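PDB 3RMG: octaprenyl-diphosphate synthase from Bacteroides thetaiotaomicron, which probably acts as a magnesium-dependent prenyltransferase of the FPP/GGPP synthase family, in isoprenoid biosynthesis. Local coordinates for residues Asn131-Leu145 / Lys173-Leu187. Residues are numbered along the deposited sequence; the frame is centred on the assembly and turned at random.
Sequences NYEIIRLVSSLGQKL and KTAALFAACAEAAAL
Leu137 and Leu187, whose CD1 methyls approach each other, bury the most surface in a knobs-into-holes contact between two nearly antiparallel helices of the all-helical isoprenoid synthase fold, and the pair illustrates how leucines of one helix pack over alanines spaced a turn apart on the other, with a leucine returned at the end. Axes of 132-145 and 174-187 approach to 9.7 Å at 170°. Leu137 is the knob, seated among Ala180, Glu183, Ala184 and Leu187. With CG anti to the backbone N (chi1 165°), its CD1 reaches the backbone of the second helix, 3.7 Å from Ala184 N, and lies against the extended chain of Glu183, while CD2 rests on the methyl of Ala180. Towards the start of 132-145, Leu187 lies against both Glu133 and Ile134: its CB is 3.8 Å from Ile134 CG1, and its side chain crosses that of Glu133 at about a right angle. An alanine at Ile134 would lack CG1 and CD1 and would probably open a gap beside Leu187 CB and Ala184 O. Farther along, Leu141 splits its branches, CD1 touching Ala176 CB and CD2 meeting Ala180 CB at 3.7 Å. Helix 67-90 also packs on Leu141, whereas another side of 132-145 faces the second subunit, where Tyr132 stacks on Tyr132 of that chain. Near the start of 174-187, Leu145 CD2 lies 3.9 Å from Lys173 CA.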
loop_
_atom_site.group_PDB
_atom_site.type_symbol
_atom_site.label_atom_id
_atom_site.label_comp_id
_atom_site.label_asym_id
_atom_site.label_seq_id
_atom_site.Cartn_x
_atom_site.Cartn_y
_atom_site.Cartn_z
ATOM N N ASN A 131 14.264 12.265 -6.214
ATOM C CA ASN A 131 15.312 11.401 -6.753
ATOM C C ASN A 131 14.721 10.086 -7.267
ATOM O O ASN A 131 14.100 9.340 -6.511
ATOM C CB ASN A 131 16.415 11.176 -5.704
ATOM C CG ASN A 131 17.580 10.349 -6.228
ATOM O OD1 ASN A 131 17.410 9.471 -7.074
ATOM N ND2 ASN A 131 18.773 10.623 -5.715
ATOM N N TYR A 132 14.911 9.822 -8.559
ATOM C CA TYR A 132 14.246 8.702 -9.241
ATOM C C TYR A 132 14.684 7.356 -8.702
ATOM O O TYR A 132 13.857 6.448 -8.471
ATOM C CB TYR A 132 14.509 8.749 -10.757
ATOM C CG TYR A 132 13.614 9.728 -11.500
ATOM C CD1 TYR A 132 12.238 9.524 -11.574
ATOM C CD2 TYR A 132 14.143 10.849 -12.126
ATOM C CE1 TYR A 132 11.414 10.412 -12.238
ATOM C CE2 TYR A 132 13.325 11.747 -12.803
ATOM C CZ TYR A 132 11.962 11.523 -12.854
ATOM O OH TYR A 132 11.149 12.414 -13.524
ATOM N N GLU A 133 15.993 7.227 -8.520
ATOM C CA GLU A 133 16.588 5.993 -8.041
ATOM C C GLU A 133 16.016 5.652 -6.682
ATOM O O GLU A 133 15.712 4.490 -6.383
ATOM C CB GLU A 133 18.090 6.150 -7.967
ATOM C CG GLU A 133 18.671 6.676 -9.279
ATOM C CD GLU A 133 20.097 6.240 -9.504
ATOM O OE1 GLU A 133 20.373 5.023 -9.398
ATOM O OE2 GLU A 133 20.942 7.115 -9.796
ATOM N N ILE A 134 15.832 6.675 -5.867
ATOM C CA ILE A 134 15.327 6.452 -4.532
ATOM C C ILE A 134 13.878 6.042 -4.653
ATOM O O ILE A 134 13.400 5.169 -3.928
ATOM C CB ILE A 134 15.474 7.701 -3.658
ATOM C CG1 ILE A 134 16.950 7.902 -3.295
ATOM C CG2 ILE A 134 14.616 7.567 -2.438
ATOM C CD1 ILE A 134 17.244 9.235 -2.577
ATOM N N ILE A 135 13.174 6.671 -5.582
ATOM C CA ILE A 135 11.801 6.284 -5.854
ATOM C C ILE A 135 11.770 4.837 -6.354
ATOM O O ILE A 135 10.989 4.016 -5.890
ATOM C CB ILE A 135 11.141 7.249 -6.855
ATOM C CG1 ILE A 135 11.025 8.648 -6.215
ATOM C CG2 ILE A 135 9.765 6.731 -7.257
ATOM C CD1 ILE A 135 10.536 9.746 -7.137
ATOM N N ARG A 136 12.648 4.529 -7.296
ATOM C CA ARG A 136 12.779 3.167 -7.769
ATOM C C ARG A 136 13.088 2.210 -6.615
ATOM O O ARG A 136 12.485 1.141 -6.507
ATOM C CB ARG A 136 13.871 3.088 -8.836
ATOM C CG ARG A 136 13.686 1.958 -9.827
ATOM C CD ARG A 136 13.994 2.444 -11.234
ATOM N NE ARG A 136 15.109 3.390 -11.246
ATOM C CZ ARG A 136 15.292 4.330 -12.170
ATOM N NH1 ARG A 136 14.436 4.459 -13.172
ATOM N NH2 ARG A 136 16.337 5.143 -12.094
ATOM N N LEU A 137 14.020 2.596 -5.746
ATOM C CA LEU A 137 14.448 1.719 -4.661
ATOM C C LEU A 137 13.291 1.431 -3.707
ATOM O O LEU A 137 13.051 0.293 -3.315
ATOM C CB LEU A 137 15.648 2.327 -3.916
ATOM C CG LEU A 137 16.041 1.752 -2.548
ATOM C CD1 LEU A 137 17.447 2.146 -2.156
ATOM C CD2 LEU A 137 15.076 2.228 -1.483
ATOM N N VAL A 138 12.567 2.466 -3.321
ATOM C CA VAL A 138 11.517 2.262 -2.345
ATOM C C VAL A 138 10.380 1.468 -2.958
ATOM O O VAL A 138 9.807 0.575 -2.315
ATOM C CB VAL A 138 10.946 3.582 -1.840
ATOM C CG1 VAL A 138 9.727 3.298 -0.978
ATOM C CG2 VAL A 138 12.003 4.340 -1.058
ATOM N N SER A 139 10.026 1.793 -4.199
ATOM C CA SER A 139 8.893 1.093 -4.783
ATOM C C SER A 139 9.250 -0.378 -5.007
ATOM O O SER A 139 8.505 -1.266 -4.593
ATOM C CB SER A 139 8.350 1.791 -6.051
ATOM O OG SER A 139 9.270 1.773 -7.136
ATOM N N SER A 140 10.400 -0.653 -5.621
ATOM C CA SER A 140 10.737 -2.055 -5.870
ATOM C C SER A 140 10.863 -2.832 -4.566
ATOM O O SER A 140 10.483 -3.996 -4.494
ATOM C CB SER A 140 11.997 -2.201 -6.723
ATOM O OG SER A 140 13.124 -1.742 -6.021
ATOM N N LEU A 141 11.371 -2.188 -3.524
ATOM C CA LEU A 141 11.443 -2.833 -2.217
ATOM C C LEU A 141 10.047 -3.166 -1.733
ATOM O O LEU A 141 9.809 -4.251 -1.198
ATOM C CB LEU A 141 12.147 -1.942 -1.186
ATOM C CG LEU A 141 12.179 -2.518 0.229
ATOM C CD1 LEU A 141 13.115 -3.703 0.249
ATOM C CD2 LEU A 141 12.608 -1.487 1.273
ATOM N N GLY A 142 9.121 -2.227 -1.898
ATOM C CA GLY A 142 7.730 -2.482 -1.549
ATOM C C GLY A 142 7.264 -3.757 -2.236
ATOM O O GLY A 142 6.657 -4.635 -1.615
ATOM N N GLN A 143 7.557 -3.867 -3.527
ATOM C CA GLN A 143 7.251 -5.083 -4.264
ATOM C C GLN A 143 7.852 -6.309 -3.566
ATOM O O GLN A 143 7.124 -7.186 -3.101
ATOM C CB GLN A 143 7.783 -4.998 -5.690
ATOM C CG GLN A 143 6.846 -4.378 -6.672
ATOM C CD GLN A 143 7.041 -4.944 -8.059
ATOM O OE1 GLN A 143 6.076 -5.276 -8.749
ATOM N NE2 GLN A 143 8.292 -5.081 -8.467
ATOM N N LYS A 144 9.179 -6.352 -3.487
ATOM C CA LYS A 144 9.877 -7.485 -2.862
ATOM C C LYS A 144 9.222 -7.958 -1.567
ATOM O O LYS A 144 8.853 -9.124 -1.451
ATOM C CB LYS A 144 11.353 -7.165 -2.610
ATOM C CG LYS A 144 12.100 -8.295 -1.885
ATOM C CD LYS A 144 13.494 -7.869 -1.423
ATOM C CE LYS A 144 14.441 -7.640 -2.600
ATOM N NZ LYS A 144 15.522 -6.657 -2.273
ATOM N N LEU A 145 9.071 -7.061 -0.598
ATOM C CA LEU A 145 8.455 -7.425 0.671
ATOM C C LEU A 145 7.081 -8.073 0.485
ATOM O O LEU A 145 6.778 -9.102 1.093
ATOM C CB LEU A 145 8.342 -6.220 1.605
ATOM C CG LEU A 145 9.649 -5.573 2.087
ATOM C CD1 LEU A 145 9.358 -4.395 3.015
ATOM C CD2 LEU A 145 10.554 -6.583 2.786
ATOM N N LYS A 173 14.022 -9.785 3.459
ATOM C CA LYS A 173 13.151 -9.012 4.303
ATOM C C LYS A 173 13.816 -7.999 5.227
ATOM O O LYS A 173 14.012 -6.882 4.861
ATOM C CB LYS A 173 12.278 -9.953 5.098
ATOM C CG LYS A 173 11.075 -9.331 5.724
ATOM C CD LYS A 173 10.293 -10.396 6.451
ATOM C CE LYS A 173 9.424 -9.829 7.538
ATOM N NZ LYS A 173 9.328 -10.772 8.650
ATOM N N THR A 174 14.182 -8.401 6.426
ATOM C CA THR A 174 14.768 -7.460 7.351
ATOM C C THR A 174 16.045 -6.846 6.881
ATOM O O THR A 174 16.216 -5.676 6.985
ATOM C CB THR A 174 15.004 -8.085 8.700
ATOM O OG1 THR A 174 13.783 -8.087 9.396
ATOM C CG2 THR A 174 15.946 -7.280 9.503
ATOM N N ALA A 175 16.928 -7.638 6.337
ATOM C CA ALA A 175 18.200 -7.141 5.835
ATOM C C ALA A 175 17.996 -6.343 4.556
ATOM O O ALA A 175 18.792 -5.445 4.234
ATOM C CB ALA A 175 19.181 -8.291 5.617
ATOM N N ALA A 176 16.922 -6.655 3.826
ATOM C CA ALA A 176 16.596 -5.899 2.620
ATOM C C ALA A 176 16.247 -4.472 3.003
ATOM O O ALA A 176 16.618 -3.534 2.304
ATOM C CB ALA A 176 15.463 -6.544 1.853
ATOM N N LEU A 177 15.560 -4.312 4.133
ATOM C CA LEU A 177 15.213 -2.982 4.627
ATOM C C LEU A 177 16.457 -2.207 5.079
ATOM O O LEU A 177 16.648 -1.049 4.693
ATOM C CB LEU A 177 14.208 -3.073 5.780
ATOM C CG LEU A 177 13.713 -1.745 6.367
ATOM C CD1 LEU A 177 13.125 -0.839 5.289
ATOM C CD2 LEU A 177 12.684 -1.997 7.472
ATOM N N PHE A 178 17.297 -2.829 5.908
ATOM C CA PHE A 178 18.536 -2.178 6.315
ATOM C C PHE A 178 19.424 -1.816 5.102
ATOM O O PHE A 178 19.992 -0.736 5.056
ATOM C CB PHE A 178 19.310 -3.025 7.323
ATOM C CG PHE A 178 18.820 -2.890 8.739
ATOM C CD1 PHE A 178 17.732 -3.631 9.189
ATOM C CD2 PHE A 178 19.457 -2.031 9.629
ATOM C CE1 PHE A 178 17.287 -3.515 10.502
ATOM C CE2 PHE A 178 19.025 -1.907 10.935
ATOM C CZ PHE A 178 17.934 -2.653 11.375
ATOM N N ALA A 179 19.546 -2.716 4.134
ATOM C CA ALA A 179 20.320 -2.426 2.915
ATOM C C ALA A 179 19.697 -1.250 2.175
ATOM O O ALA A 179 20.400 -0.357 1.695
ATOM C CB ALA A 179 20.369 -3.651 2.004
ATOM N N ALA A 180 18.371 -1.236 2.098
ATOM C CA ALA A 180 17.670 -0.157 1.427
ATOM C C ALA A 180 17.954 1.159 2.138
ATOM O O ALA A 180 18.226 2.182 1.502
ATOM C CB ALA A 180 16.170 -0.437 1.371
ATOM N N CYS A 181 17.917 1.139 3.466
ATOM C CA CYS A 181 18.207 2.360 4.207
ATOM C C CYS A 181 19.574 2.936 3.841
ATOM O O CYS A 181 19.699 4.124 3.518
ATOM C CB CYS A 181 18.117 2.095 5.712
ATOM S SG CYS A 181 16.391 1.898 6.268
ATOM N N ALA A 182 20.603 2.096 3.902
ATOM C CA ALA A 182 21.958 2.542 3.625
ATOM C C ALA A 182 22.095 2.984 2.155
ATOM O O ALA A 182 22.622 4.045 1.876
ATOM C CB ALA A 182 22.945 1.433 3.959
ATOM N N GLU A 183 21.584 2.175 1.231
ATOM C CA GLU A 183 21.631 2.492 -0.202
ATOM C C GLU A 183 20.979 3.833 -0.507
ATOM O O GLU A 183 21.545 4.670 -1.222
ATOM C CB GLU A 183 20.959 1.391 -1.035
ATOM C CG GLU A 183 21.218 1.547 -2.549
ATOM C CD GLU A 183 20.571 0.458 -3.383
ATOM O OE1 GLU A 183 20.838 0.430 -4.595
ATOM O OE2 GLU A 183 19.813 -0.376 -2.831
ATOM N N ALA A 184 19.784 4.032 0.030
ATOM C CA ALA A 184 19.078 5.304 -0.106
ATOM C C ALA A 184 19.878 6.451 0.512
ATOM O O ALA A 184 19.909 7.568 -0.030
ATOM C CB ALA A 184 17.692 5.213 0.544
ATOM N N ALA A 185 20.530 6.187 1.644
ATOM C CA ALA A 185 21.353 7.228 2.266
ATOM C C ALA A 185 22.396 7.749 1.276
ATOM O O ALA A 185 22.559 8.953 1.147
ATOM C CB ALA A 185 22.023 6.732 3.565
ATOM N N ALA A 186 23.083 6.842 0.577
ATOM C CA ALA A 186 24.110 7.214 -0.423
ATOM C C ALA A 186 23.546 7.911 -1.673
ATOM O O ALA A 186 24.044 8.940 -2.089
ATOM C CB ALA A 186 24.957 5.976 -0.841
ATOM N N LEU A 187 22.521 7.338 -2.287
ATOM C CA LEU A 187 21.852 8.020 -3.384
ATOM C C LEU A 187 21.443 9.455 -3.012
ATOM O O LEU A 187 21.535 10.369 -3.840
ATOM C CB LEU A 187 20.622 7.236 -3.835
ATOM C CG LEU A 187 20.894 5.873 -4.473
ATOM C CD1 LEU A 187 19.619 5.018 -4.447
ATOM C CD2 LEU A 187 21.463 6.014 -5.873
#